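Local atomic coordinates of FAD linked oxidase-like protein (PDB entry 5L6G), a protein that oxidises the C1 hydroxyl of xylooligosaccharides and other sugars to lactones with a bicovalently bound FAD, reducing molecular oxygen to hydrogen peroxide. Residues Y237-P242 / T295-L300; T140-Y143 / A149-H152; K32-P37 / I73-L78; D28-N33 / A80-V85. One frame throughout, in Å; residues are numbered along the deposited sequence. Where two conformers were deposited one is given.

How the interactions relate
The four contacts show how apolar packing changes with depth. Interactions 1 and 2 are buried: the first lays a helix on the large antiparallel sheet, while in the second the chain leaving a helix folds back against it and adds an aromatic cluster. Interactions 3 and 4 join the same two helices, 26-33 and 70-83, with centres 8 Å apart, and they share K32 and N33. Small alanine and valine side chains do the work in the partly buried interaction 3, whereas interaction 4, at the surface, sits beside a disulfide and includes a carboxylate. This pair lies on the opposite side of the chain's centre from interaction 1.

Interaction 1 (Y237-P242 / T295-L300)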
loop_
_atom_site.group_PDB
_atom_site.type_symbol
_atom_site.label_atom_id
_atom_site.label_comp_id
_atom_site.label_asym_id
_atom_site.label_seq_id
_atom_site.Cartn_x
_atom_site.Cartn_y
_atom_site.Cartn_z
ATOM N N TYR A 237 7.474 11.676 -17.001
ATOM C CA TYR A 237 7.622 11.337 -18.415
ATOM C C TYR A 237 6.902 10.043 -18.702
ATOM O O TYR A 237 6.569 9.288 -17.789
ATOM C CB TYR A 237 9.106 11.188 -18.778
ATOM C CG TYR A 237 9.819 10.100 -18.001
ATOM C CD1 TYR A 237 10.312 10.345 -16.720
ATOM C CD2 TYR A 237 9.995 8.821 -18.540
ATOM C CE1 TYR A 237 10.959 9.353 -16.001
ATOM C CE2 TYR A 237 10.630 7.814 -17.822
ATOM C CZ TYR A 237 11.119 8.084 -16.563
ATOM O OH TYR A 237 11.746 7.111 -15.830
ATOM N N GLU A 238 6.701 9.787 -19.988
ATOM C CA GLU A 238 6.056 8.580 -20.436
ATOM C C GLU A 238 6.805 7.998 -21.621
ATOM O O GLU A 238 7.474 8.722 -22.376
ATOM C CB GLU A 238 4.616 8.906 -20.824
ATOM C CG GLU A 238 3.740 9.133 -19.622
ATOM C CD GLU A 238 2.472 9.917 -19.887
ATOM O OE1 GLU A 238 2.003 9.986 -21.045
ATOM O OE2 GLU A 238 1.930 10.442 -18.883
ATOM N N ILE A 239 6.708 6.682 -21.766
ATOM C CA ILE A 239 7.228 6.002 -22.947
ATOM C C ILE A 239 6.163 5.033 -23.365
ATOM O O ILE A 239 5.928 4.036 -22.680
ATOM C CB ILE A 239 8.535 5.228 -22.680
ATOM C CG1 ILE A 239 9.614 6.152 -22.103
ATOM C CG2 ILE A 239 9.005 4.548 -23.963
ATOM C CD1 ILE A 239 10.762 5.429 -21.427
ATOM N N ASN A 240 5.515 5.333 -24.492
ATOM C CA ASN A 240 4.483 4.455 -25.002
ATOM C C ASN A 240 5.106 3.193 -25.575
ATOM O O ASN A 240 6.137 3.253 -26.237
ATOM C CB ASN A 240 3.628 5.163 -26.055
ATOM C CG ASN A 240 2.703 6.185 -25.440
ATOM O OD1 ASN A 240 2.118 5.943 -24.389
ATOM N ND2 ASN A 240 2.555 7.325 -26.091
ATOM N N LEU A 241 4.481 2.056 -25.279
ATOM C CA LEU A 241 5.015 0.762 -25.661
ATOM C C LEU A 241 4.069 0.108 -26.646
ATOM O O LEU A 241 2.863 0.099 -26.407
ATOM C CB LEU A 241 5.161 -0.130 -24.436
ATOM C CG LEU A 241 6.104 0.361 -23.348
ATOM C CD1 LEU A 241 5.921 -0.474 -22.084
ATOM C CD2 LEU A 241 7.532 0.330 -23.856
ATOM N N PRO A 242 4.609 -0.478 -27.728
ATOM C CA PRO A 242 3.776 -1.088 -28.758
ATOM C C PRO A 242 3.341 -2.494 -28.396
ATOM O O PRO A 242 3.556 -3.433 -29.168
ATOM C CB PRO A 242 4.708 -1.113 -29.965
ATOM C CG PRO A 242 6.037 -1.341 -29.356
ATOM C CD PRO A 242 6.030 -0.492 -28.125
ATOM N N THR A 295 19.286 12.162 -20.635
ATOM C CA THR A 295 20.572 11.471 -20.633
ATOM C C THR A 295 20.456 10.110 -19.937
ATOM O O THR A 295 20.953 9.099 -20.425
ATOM C CB THR A 295 21.646 12.347 -19.942
ATOM O OG1 THR A 295 21.785 13.585 -20.653
ATOM C CG2 THR A 295 22.998 11.648 -19.903
ATOM N N ALA A 296 19.767 10.089 -18.807
ATOM C CA ALA A 296 19.599 8.874 -18.013
ATOM C C ALA A 296 18.767 7.796 -18.714
ATOM O O ALA A 296 19.018 6.605 -18.549
ATOM C CB ALA A 296 18.974 9.228 -16.670
ATOM N N ILE A 297 17.779 8.217 -19.493
ATOM C CA ILE A 297 16.811 7.292 -20.082
ATOM C C ILE A 297 17.236 6.811 -21.473
ATOM O O ILE A 297 16.667 5.866 -22.003
ATOM C CB ILE A 297 15.402 7.944 -20.135
ATOM C CG1 ILE A 297 14.295 6.896 -20.342
ATOM C CG2 ILE A 297 15.322 9.014 -21.217
ATOM C CD1 ILE A 297 14.107 5.958 -19.192
ATOM N N GLN A 298 18.245 7.444 -22.068
ATOM C CA GLN A 298 18.617 7.102 -23.430
ATOM C C GLN A 298 18.934 5.615 -23.671
ATOM O O GLN A 298 18.457 5.048 -24.645
ATOM C CB GLN A 298 19.750 8.004 -23.944
ATOM C CG GLN A 298 20.063 7.792 -25.416
ATOM C CD GLN A 298 18.850 8.000 -26.315
ATOM O OE1 GLN A 298 18.027 8.893 -26.079
ATOM N NE2 GLN A 298 18.729 7.167 -27.350
ATOM N N PRO A 299 19.749 4.981 -22.800
ATOM C CA PRO A 299 20.036 3.557 -23.004
ATOM C C PRO A 299 18.790 2.668 -23.076
ATOM O O PRO A 299 18.730 1.760 -23.922
ATOM C CB PRO A 299 20.899 3.199 -21.791
ATOM C CG PRO A 299 21.622 4.464 -21.498
ATOM C CD PRO A 299 20.619 5.557 -21.762
ATOM N N LEU A 300 17.801 2.927 -22.219
ATOM C CA LEU A 300 16.544 2.194 -22.292
ATOM C C LEU A 300 15.795 2.446 -23.601
ATOM O O LEU A 300 15.249 1.512 -24.197
ATOM C CB LEU A 300 15.621 2.568 -21.128
ATOM C CG LEU A 300 14.334 1.730 -21.074
ATOM C CD1 LEU A 300 14.665 0.244 -21.075
ATOM C CD2 LEU A 300 13.452 2.108 -19.889
#
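The aromatic ring of Y237 meets I297 on a slant: the CD1 methyl of the isoleucine approaches at ring atom CE2, with Y237 CE2 and I297 CD1 4.2 Å apart, and it lies neither squarely over the ring nor in its plane. L293, M269, M271, L308 and Y286 also touch this tyrosine side chain, which is therefore buried among apolar and aromatic neighbours.

Two residues along the strand, I239 reaches toward I297 tip to tip, its CD1 lying 4.0 Å from I297 CG1 and 4.1 Å from I297 CD1. The CD1 methyl of I297 thus serves both strand residues at once. Its branch gets there because CG1 stands anti to the backbone N (chi1 -163°), which sends the longer arm out toward the sheet.

This is helix-on-sheet packing: helix 290-304 lies against strand 234-240 of the eight-stranded antiparallel sheet that also carries the substrate-binding R272, about 9 Å from the side chain of Y237. The CA atoms of I239 and I297 are 10.1 Å apart. Y237 and I239 face the helix, while between and beyond them E238 and N240 point to the other side, where OE1 of E238 and OD1 of N240 both bond to NE2 of Q281. The helix is kinked at P299 and L300, whose N atoms lack a bond to the preceding turn.

Interaction 2 (T140-Y143 / A149-H152); sequences TVLY and AFSH
The contact of L142 with A149 and F150 is buried apolar packing between the second half of helix 135-146 and the segment just after it, a tight helix-to-strand return within the FAD-binding PCMH-type region. One methyl does all the touching: L142 CD1 lies 3.7 Å from F150 CD2 and 4.0 Å from F150 CE2, arriving at a slant to the ring. The same methyl rests 4.1 Å from A149 CA, against the backbone, for the alanine's own CB points away from the helix. L142 reaches across because its CG stands anti to the carbonyl carbon (chi1 -63°), with the chain beyond it extended.

H152 adds a second partner to the phenylalanine. Its imidazole turns an edge to one face of the F150 ring, CD2 standing 3.8 Å above the ring plane and offset toward the rim.

Backbone bonds from L142 to R148 and from A149 to F228 tie the return to itself and to strand 219-229. From that strand F225 stacks on the ring of F150, I138 of helix 135-146 touches F150 as well, V118 of strand 118-120 packs on L142, and W316 of helix 316-322 covers A149.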
loop_
_atom_site.group_PDB
_atom_site.type_symbol
_atom_site.label_atom_id
_atom_site.label_comp_id
_atom_site.label_asym_id
_atom_site.label_seq_id
_atom_site.Cartn_x
_atom_site.Cartn_y
_atom_site.Cartn_z
ATOM N N THR A 140 1.955 17.640 1.893
ATOM C CA THR A 140 1.784 19.096 1.869
ATOM C C THR A 140 2.460 19.766 3.057
ATOM O O THR A 140 3.235 20.737 2.910
ATOM C CB THR A 140 0.285 19.450 1.850
ATOM O OG1 THR A 140 -0.294 18.912 0.652
ATOM C CG2 THR A 140 0.068 20.964 1.916
ATOM N N VAL A 141 2.175 19.242 4.236
ATOM C CA VAL A 141 2.732 19.819 5.450
ATOM C C VAL A 141 4.254 19.745 5.431
ATOM O O VAL A 141 4.918 20.747 5.713
ATOM C CB VAL A 141 2.188 19.155 6.724
ATOM C CG1 VAL A 141 2.915 19.714 7.948
ATOM C CG2 VAL A 141 0.691 19.409 6.859
ATOM N N LEU A 142 4.807 18.579 5.092
ATOM C CA LEU A 142 6.244 18.400 5.178
ATOM C C LEU A 142 6.945 19.336 4.218
ATOM O O LEU A 142 7.963 19.925 4.560
ATOM C CB LEU A 142 6.664 16.962 4.893
ATOM C CG LEU A 142 6.156 15.875 5.846
ATOM C CD1 LEU A 142 6.734 14.529 5.461
ATOM C CD2 LEU A 142 6.426 16.188 7.308
ATOM N N TYR A 143 6.386 19.457 3.018
ATOM C CA TYR A 143 6.972 20.308 2.010
ATOM C C TYR A 143 6.785 21.796 2.355
ATOM O O TYR A 143 7.738 22.561 2.309
ATOM C CB TYR A 143 6.433 19.999 0.617
ATOM C CG TYR A 143 7.164 20.823 -0.416
ATOM C CD1 TYR A 143 8.458 20.490 -0.806
ATOM C CD2 TYR A 143 6.600 21.973 -0.932
ATOM C CE1 TYR A 143 9.164 21.276 -1.711
ATOM C CE2 TYR A 143 7.298 22.771 -1.832
ATOM C CZ TYR A 143 8.572 22.403 -2.233
ATOM O OH TYR A 143 9.243 23.192 -3.139
ATOM N N ALA A 149 10.205 15.564 2.752
ATOM C CA ALA A 149 9.309 14.532 2.284
ATOM C C ALA A 149 9.733 13.204 2.858
ATOM O O ALA A 149 10.839 13.064 3.379
ATOM C CB ALA A 149 9.336 14.455 0.764
ATOM N N PHE A 150 8.835 12.227 2.768
ATOM C CA PHE A 150 9.262 10.844 2.823
ATOM C C PHE A 150 8.705 10.070 1.627
ATOM O O PHE A 150 7.938 10.627 0.812
ATOM C CB PHE A 150 9.036 10.172 4.186
ATOM C CG PHE A 150 7.605 9.980 4.604
ATOM C CD1 PHE A 150 6.885 8.866 4.209
ATOM C CD2 PHE A 150 7.029 10.853 5.520
ATOM C CE1 PHE A 150 5.588 8.668 4.651
ATOM C CE2 PHE A 150 5.732 10.657 5.978
ATOM C CZ PHE A 150 5.015 9.559 5.544
ATOM N N SER A 151 9.155 8.833 1.458
ATOM C CA SER A 151 8.735 8.046 0.310
ATOM C C SER A 151 7.383 7.378 0.565
ATOM O O SER A 151 7.245 6.603 1.488
ATOM C CB SER A 151 9.786 6.983 0.005
ATOM O OG SER A 151 9.566 6.430 -1.278
ATOM N N HIS A 152 6.382 7.684 -0.260
ATOM C CA HIS A 152 5.080 7.064 -0.114
ATOM C C HIS A 152 4.361 6.934 -1.450
ATOM O O HIS A 152 4.845 7.391 -2.480
ATOM C CB HIS A 152 4.219 7.817 0.902
ATOM C CG HIS A 152 4.100 9.290 0.641
ATOM N ND1 HIS A 152 3.366 9.806 -0.405
ATOM C CD2 HIS A 152 4.584 10.356 1.325
ATOM C CE1 HIS A 152 3.436 11.127 -0.379
ATOM N NE2 HIS A 152 4.162 11.487 0.668
#

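Interaction 3 (K32-P37 / I73-L78); sequences KNAKVP and IQAAVL
Where helix 26-33 ends, the chain passes close alongside helix 70-83, with the CA atoms of A34 and A75 6.3 Å apart and those of V36 and A76 6.6 Å apart. A75 is the centre of the contact. Its CB meets two side chains, A34 CB at 4.1 Å and V36 CG2 at 3.4 Å, and the second distance is shorter than usual for two carbons, a sign of tight local packing. V36 straddles the helix surface with both branches: CG2, anti to the carbonyl carbon, sits over A75 and 4.0 Å from A76 N, while CG1, anti to the backbone N (chi1 179°), leans more loosely on the A76 methyl. With methyl groups as the only side chains on the helix side of this contact, the two backbones can run close together.

A34 also touches C79 one turn further along helix 70-83, and P37 lies on H72 before the chain enters the short strand 38-39.

What turns V36 toward the second helix is the way the first one ends. K35 takes positive phi, K35 N bonds to K32 O at 3.0 Å, and V36 N lies 2.9 Å from L31 O in a probable hydrogen bond. V36 also packs back on L31, adding apolar contact across the turn. Positive phi with these two bonds into the last helical turn is the Schellman motif.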
loop_
_atom_site.group_PDB
_atom_site.type_symbol
_atom_site.label_atom_id
_atom_site.label_comp_id
_atom_site.label_asym_id
_atom_site.label_seq_id
_atom_site.Cartn_x
_atom_site.Cartn_y
_atom_site.Cartn_z
ATOM N N LYS A 32 -19.648 4.638 25.686
ATOM C CA LYS A 32 -20.270 5.798 26.293
ATOM C C LYS A 32 -19.728 5.978 27.707
ATOM O O LYS A 32 -19.268 7.067 28.050
ATOM C CB LYS A 32 -21.786 5.633 26.322
ATOM C CG LYS A 32 -22.544 6.863 26.772
ATOM C CD LYS A 32 -24.033 6.631 26.597
ATOM C CE LYS A 32 -24.856 7.702 27.294
ATOM N NZ LYS A 32 -24.706 9.013 26.596
ATOM N N ASN A 33 -19.754 4.913 28.512
ATOM C CA ASN A 33 -19.254 5.010 29.894
ATOM C C ASN A 33 -17.778 5.358 29.896
ATOM O O ASN A 33 -17.313 6.076 30.771
ATOM C CB ASN A 33 -19.444 3.725 30.701
ATOM C CG ASN A 33 -18.731 3.783 32.047
ATOM O OD1 ASN A 33 -19.121 4.540 32.939
ATOM N ND2 ASN A 33 -17.662 3.008 32.187
ATOM N N ALA A 34 -17.046 4.864 28.897
ATOM C CA ALA A 34 -15.606 5.149 28.785
ATOM C C ALA A 34 -15.284 6.529 28.198
ATOM O O ALA A 34 -14.116 6.879 28.075
ATOM C CB ALA A 34 -14.895 4.053 28.000
ATOM N N LYS A 35 -16.316 7.310 27.870
ATOM C CA LYS A 35 -16.150 8.674 27.346
ATOM C C LYS A 35 -15.410 8.682 26.006
ATOM O O LYS A 35 -14.669 9.607 25.697
ATOM C CB LYS A 35 -15.433 9.580 28.369
ATOM C CG LYS A 35 -16.044 9.598 29.763
ATOM C CD LYS A 35 -15.230 10.488 30.695
ATOM C CE LYS A 35 -15.695 10.429 32.138
ATOM N NZ LYS A 35 -17.158 10.664 32.260
ATOM N N VAL A 36 -15.613 7.640 25.208
ATOM C CA VAL A 36 -15.040 7.573 23.878
ATOM C C VAL A 36 -16.038 8.197 22.890
ATOM O O VAL A 36 -17.189 7.772 22.828
ATOM C CB VAL A 36 -14.785 6.117 23.447
ATOM C CG1 VAL A 36 -14.209 6.084 22.040
ATOM C CG2 VAL A 36 -13.873 5.414 24.440
ATOM N N PRO A 37 -15.602 9.202 22.116
ATOM C CA PRO A 37 -16.505 9.746 21.105
ATOM C C PRO A 37 -16.863 8.669 20.085
ATOM O O PRO A 37 -16.025 7.811 19.782
ATOM C CB PRO A 37 -15.679 10.876 20.443
ATOM C CG PRO A 37 -14.502 11.108 21.320
ATOM C CD PRO A 37 -14.259 9.807 22.047
ATOM N N ILE A 73 -8.354 5.838 21.920
ATOM C CA ILE A 73 -7.995 4.581 21.251
ATOM C C ILE A 73 -7.868 3.457 22.274
ATOM O O ILE A 73 -8.400 2.355 22.073
ATOM C CB ILE A 73 -6.702 4.684 20.412
ATOM C CG1 ILE A 73 -6.877 5.729 19.311
ATOM C CG2 ILE A 73 -6.363 3.329 19.805
ATOM C CD1 ILE A 73 -5.597 6.095 18.579
ATOM N N GLN A 74 -7.192 3.733 23.383
ATOM C CA GLN A 74 -7.013 2.711 24.415
ATOM C C GLN A 74 -8.338 2.262 24.951
ATOM O O GLN A 74 -8.563 1.062 25.125
ATOM C CB GLN A 74 -6.230 3.244 25.583
ATOM C CG GLN A 74 -4.797 3.497 25.272
ATOM C CD GLN A 74 -4.131 4.157 26.443
ATOM O OE1 GLN A 74 -4.039 5.394 26.494
ATOM N NE2 GLN A 74 -3.713 3.349 27.431
ATOM N N ALA A 75 -9.192 3.244 25.238
ATOM C CA ALA A 75 -10.483 2.974 25.829
ATOM C C ALA A 75 -11.365 2.161 24.884
ATOM O O ALA A 75 -12.087 1.259 25.335
ATOM C CB ALA A 75 -11.176 4.266 26.219
ATOM N N ALA A 76 -11.334 2.507 23.597
ATOM C CA ALA A 76 -12.091 1.777 22.579
ATOM C C ALA A 76 -11.618 0.336 22.503
ATOM O O ALA A 76 -12.430 -0.596 22.512
ATOM C CB ALA A 76 -11.967 2.434 21.213
ATOM N N VAL A 77 -10.308 0.149 22.452
ATOM C CA VAL A 77 -9.747 -1.196 22.398
ATOM C C VAL A 77 -10.191 -2.029 23.605
ATOM O O VAL A 77 -10.638 -3.180 23.457
ATOM C CB VAL A 77 -8.224 -1.153 22.327
ATOM C CG1 VAL A 77 -7.616 -2.525 22.626
ATOM C CG2 VAL A 77 -7.794 -0.663 20.951
ATOM N N LEU A 78 -10.095 -1.441 24.796
ATOM C CA LEU A 78 -10.472 -2.149 26.000
ATOM C C LEU A 78 -11.940 -2.544 25.986
ATOM O O LEU A 78 -12.302 -3.631 26.472
ATOM C CB LEU A 78 -10.198 -1.287 27.214
ATOM C CG LEU A 78 -8.727 -1.198 27.570
ATOM C CD1 LEU A 78 -8.458 0.053 28.411
ATOM C CD2 LEU A 78 -8.311 -2.457 28.332
#

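Interaction 4 (D28-N33 / A80-V85); sequences DECLKN and AAEVGV
C30 overlaps V83 through its CB, which rests 3.9 Å from V83 CG2, and sends its sulfur toward E82. The setting is a helix-helix disulfide: SG of C30 is bonded to SG of C79, so helix 26-33 is covalently fastened to helix 70-83 at the surface of the FAD-binding region, and the neighbouring side chains of E82 and V83 pack beside the bridge. SG is carried across because it stands anti to the backbone N (chi1 -171°). The CA atoms of C30 and V83, the nearest pair across the two segments, are 7.5 Å apart.

E82 stretches out its chain so that only its carboxylate end nears the sulfur, with E82 OE1 4.1 Å from C30 SG. That is a van der Waals neighbourhood rather than a bond, and since E82 is exposed and also touches a crystal neighbour, its exact pose may owe something to the lattice. V83 is turned so that CG2 is anti to its carbonyl carbon, which brings this methyl to the cysteine; the residue also packs on A26 and I27 of the first helix.

Beneath this surface layer L31 covers the inner side, touching A76, C79 and L108 of strand 108-111. Helix 70-83 stops just past the contact. G84 has positive phi, at 97°, and the chain turns away toward strand 87-90. One carbonyl takes two bonds at this turn: A80 O accepts from G84 N at 2.8 Å and from V85 N at 3.1 Å.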
loop_
_atom_site.group_PDB
_atom_site.type_symbol
_atom_site.label_atom_id
_atom_site.label_comp_id
_atom_site.label_asym_id
_atom_site.label_seq_id
_atom_site.Cartn_x
_atom_site.Cartn_y
_atom_site.Cartn_z
ATOM N N ASP A 28 -21.718 -0.221 22.632
ATOM C CA ASP A 28 -22.099 1.195 22.610
ATOM C C ASP A 28 -22.101 1.765 24.009
ATOM O O ASP A 28 -21.581 2.844 24.259
ATOM C CB ASP A 28 -23.463 1.353 21.963
ATOM C CG ASP A 28 -23.514 0.737 20.607
ATOM O OD1 ASP A 28 -22.857 1.278 19.694
ATOM O OD2 ASP A 28 -24.180 -0.318 20.455
ATOM N N GLU A 29 -22.682 1.007 24.924
ATOM C CA GLU A 29 -22.706 1.382 26.318
ATOM C C GLU A 29 -21.302 1.444 26.903
ATOM O O GLU A 29 -21.014 2.324 27.700
ATOM C CB GLU A 29 -23.555 0.395 27.107
ATOM C CG GLU A 29 -25.019 0.395 26.717
ATOM C CD GLU A 29 -25.621 1.798 26.633
ATOM O OE1 GLU A 29 -25.452 2.600 27.591
ATOM O OE2 GLU A 29 -26.264 2.095 25.588
ATOM N N CYS A 30 -20.440 0.507 26.525
ATOM C CA CYS A 30 -19.059 0.518 27.033
ATOM C C CYS A 30 -18.351 1.811 26.607
ATOM O O CYS A 30 -17.717 2.499 27.407
ATOM C CB CYS A 30 -18.263 -0.677 26.508
ATOM S SG CYS A 30 -16.670 -0.823 27.333
ATOM N N LEU A 31 -18.476 2.135 25.334
ATOM C CA LEU A 31 -17.813 3.322 24.794
ATOM C C LEU A 31 -18.342 4.604 25.435
ATOM O O LEU A 31 -17.573 5.530 25.729
ATOM C CB LEU A 31 -17.992 3.354 23.278
ATOM C CG LEU A 31 -17.275 2.237 22.508
ATOM C CD1 LEU A 31 -17.744 2.203 21.057
ATOM C CD2 LEU A 31 -15.758 2.392 22.556
ATOM N N LYS A 32 -19.648 4.638 25.686
ATOM C CA LYS A 32 -20.270 5.798 26.293
ATOM C C LYS A 32 -19.728 5.978 27.707
ATOM O O LYS A 32 -19.268 7.067 28.050
ATOM C CB LYS A 32 -21.786 5.633 26.322
ATOM C CG LYS A 32 -22.544 6.863 26.772
ATOM C CD LYS A 32 -24.033 6.631 26.597
ATOM C CE LYS A 32 -24.856 7.702 27.294
ATOM N NZ LYS A 32 -24.706 9.013 26.596
ATOM N N ASN A 33 -19.754 4.913 28.512
ATOM C CA ASN A 33 -19.254 5.010 29.894
ATOM C C ASN A 33 -17.778 5.358 29.896
ATOM O O ASN A 33 -17.313 6.076 30.771
ATOM C CB ASN A 33 -19.444 3.725 30.701
ATOM C CG ASN A 33 -18.731 3.783 32.047
ATOM O OD1 ASN A 33 -19.121 4.540 32.939
ATOM N ND2 ASN A 33 -17.662 3.008 32.187
ATOM N N ALA A 80 -13.856 -3.198 23.324
ATOM C CA ALA A 80 -13.951 -4.354 22.446
ATOM C C ALA A 80 -13.537 -5.611 23.168
ATOM O O ALA A 80 -14.207 -6.626 23.062
ATOM C CB ALA A 80 -13.093 -4.171 21.220
ATOM N N ALA A 81 -12.419 -5.549 23.873
ATOM C CA ALA A 81 -11.936 -6.703 24.625
ATOM C C ALA A 81 -12.932 -7.128 25.708
ATOM O O ALA A 81 -13.221 -8.312 25.848
ATOM C CB ALA A 81 -10.593 -6.407 25.255
ATOM N N GLU A 82 -13.403 -6.161 26.491
ATOM C CA GLU A 82 -14.333 -6.416 27.581
ATOM C C GLU A 82 -15.680 -6.961 27.082
ATOM O O GLU A 82 -16.229 -7.902 27.650
ATOM C CB GLU A 82 -14.501 -5.121 28.410
ATOM C CG GLU A 82 -15.603 -5.100 29.456
ATOM C CD GLU A 82 -15.660 -3.754 30.177
ATOM O OE1 GLU A 82 -14.633 -3.027 30.172
ATOM O OE2 GLU A 82 -16.735 -3.418 30.722
ATOM N N VAL A 83 -16.204 -6.349 26.027
ATOM C CA VAL A 83 -17.516 -6.688 25.481
ATOM C C VAL A 83 -17.455 -7.978 24.660
ATOM O O VAL A 83 -18.407 -8.769 24.669
ATOM C CB VAL A 83 -18.049 -5.494 24.658
ATOM C CG1 VAL A 83 -19.121 -5.888 23.666
ATOM C CG2 VAL A 83 -18.554 -4.419 25.604
ATOM N N GLY A 84 -16.342 -8.187 23.953
ATOM C CA GLY A 84 -16.128 -9.425 23.224
ATOM C C GLY A 84 -16.516 -9.266 21.779
ATOM O O GLY A 84 -17.251 -10.081 21.227
ATOM N N VAL A 85 -16.029 -8.191 21.165
ATOM C CA VAL A 85 -16.160 -7.984 19.744
ATOM C C VAL A 85 -14.752 -7.694 19.228
ATOM O O VAL A 85 -13.849 -7.350 19.990
ATOM C CB VAL A 85 -17.158 -6.844 19.378
ATOM C CG1 VAL A 85 -18.582 -7.178 19.862
ATOM C CG2 VAL A 85 -16.718 -5.495 19.939
#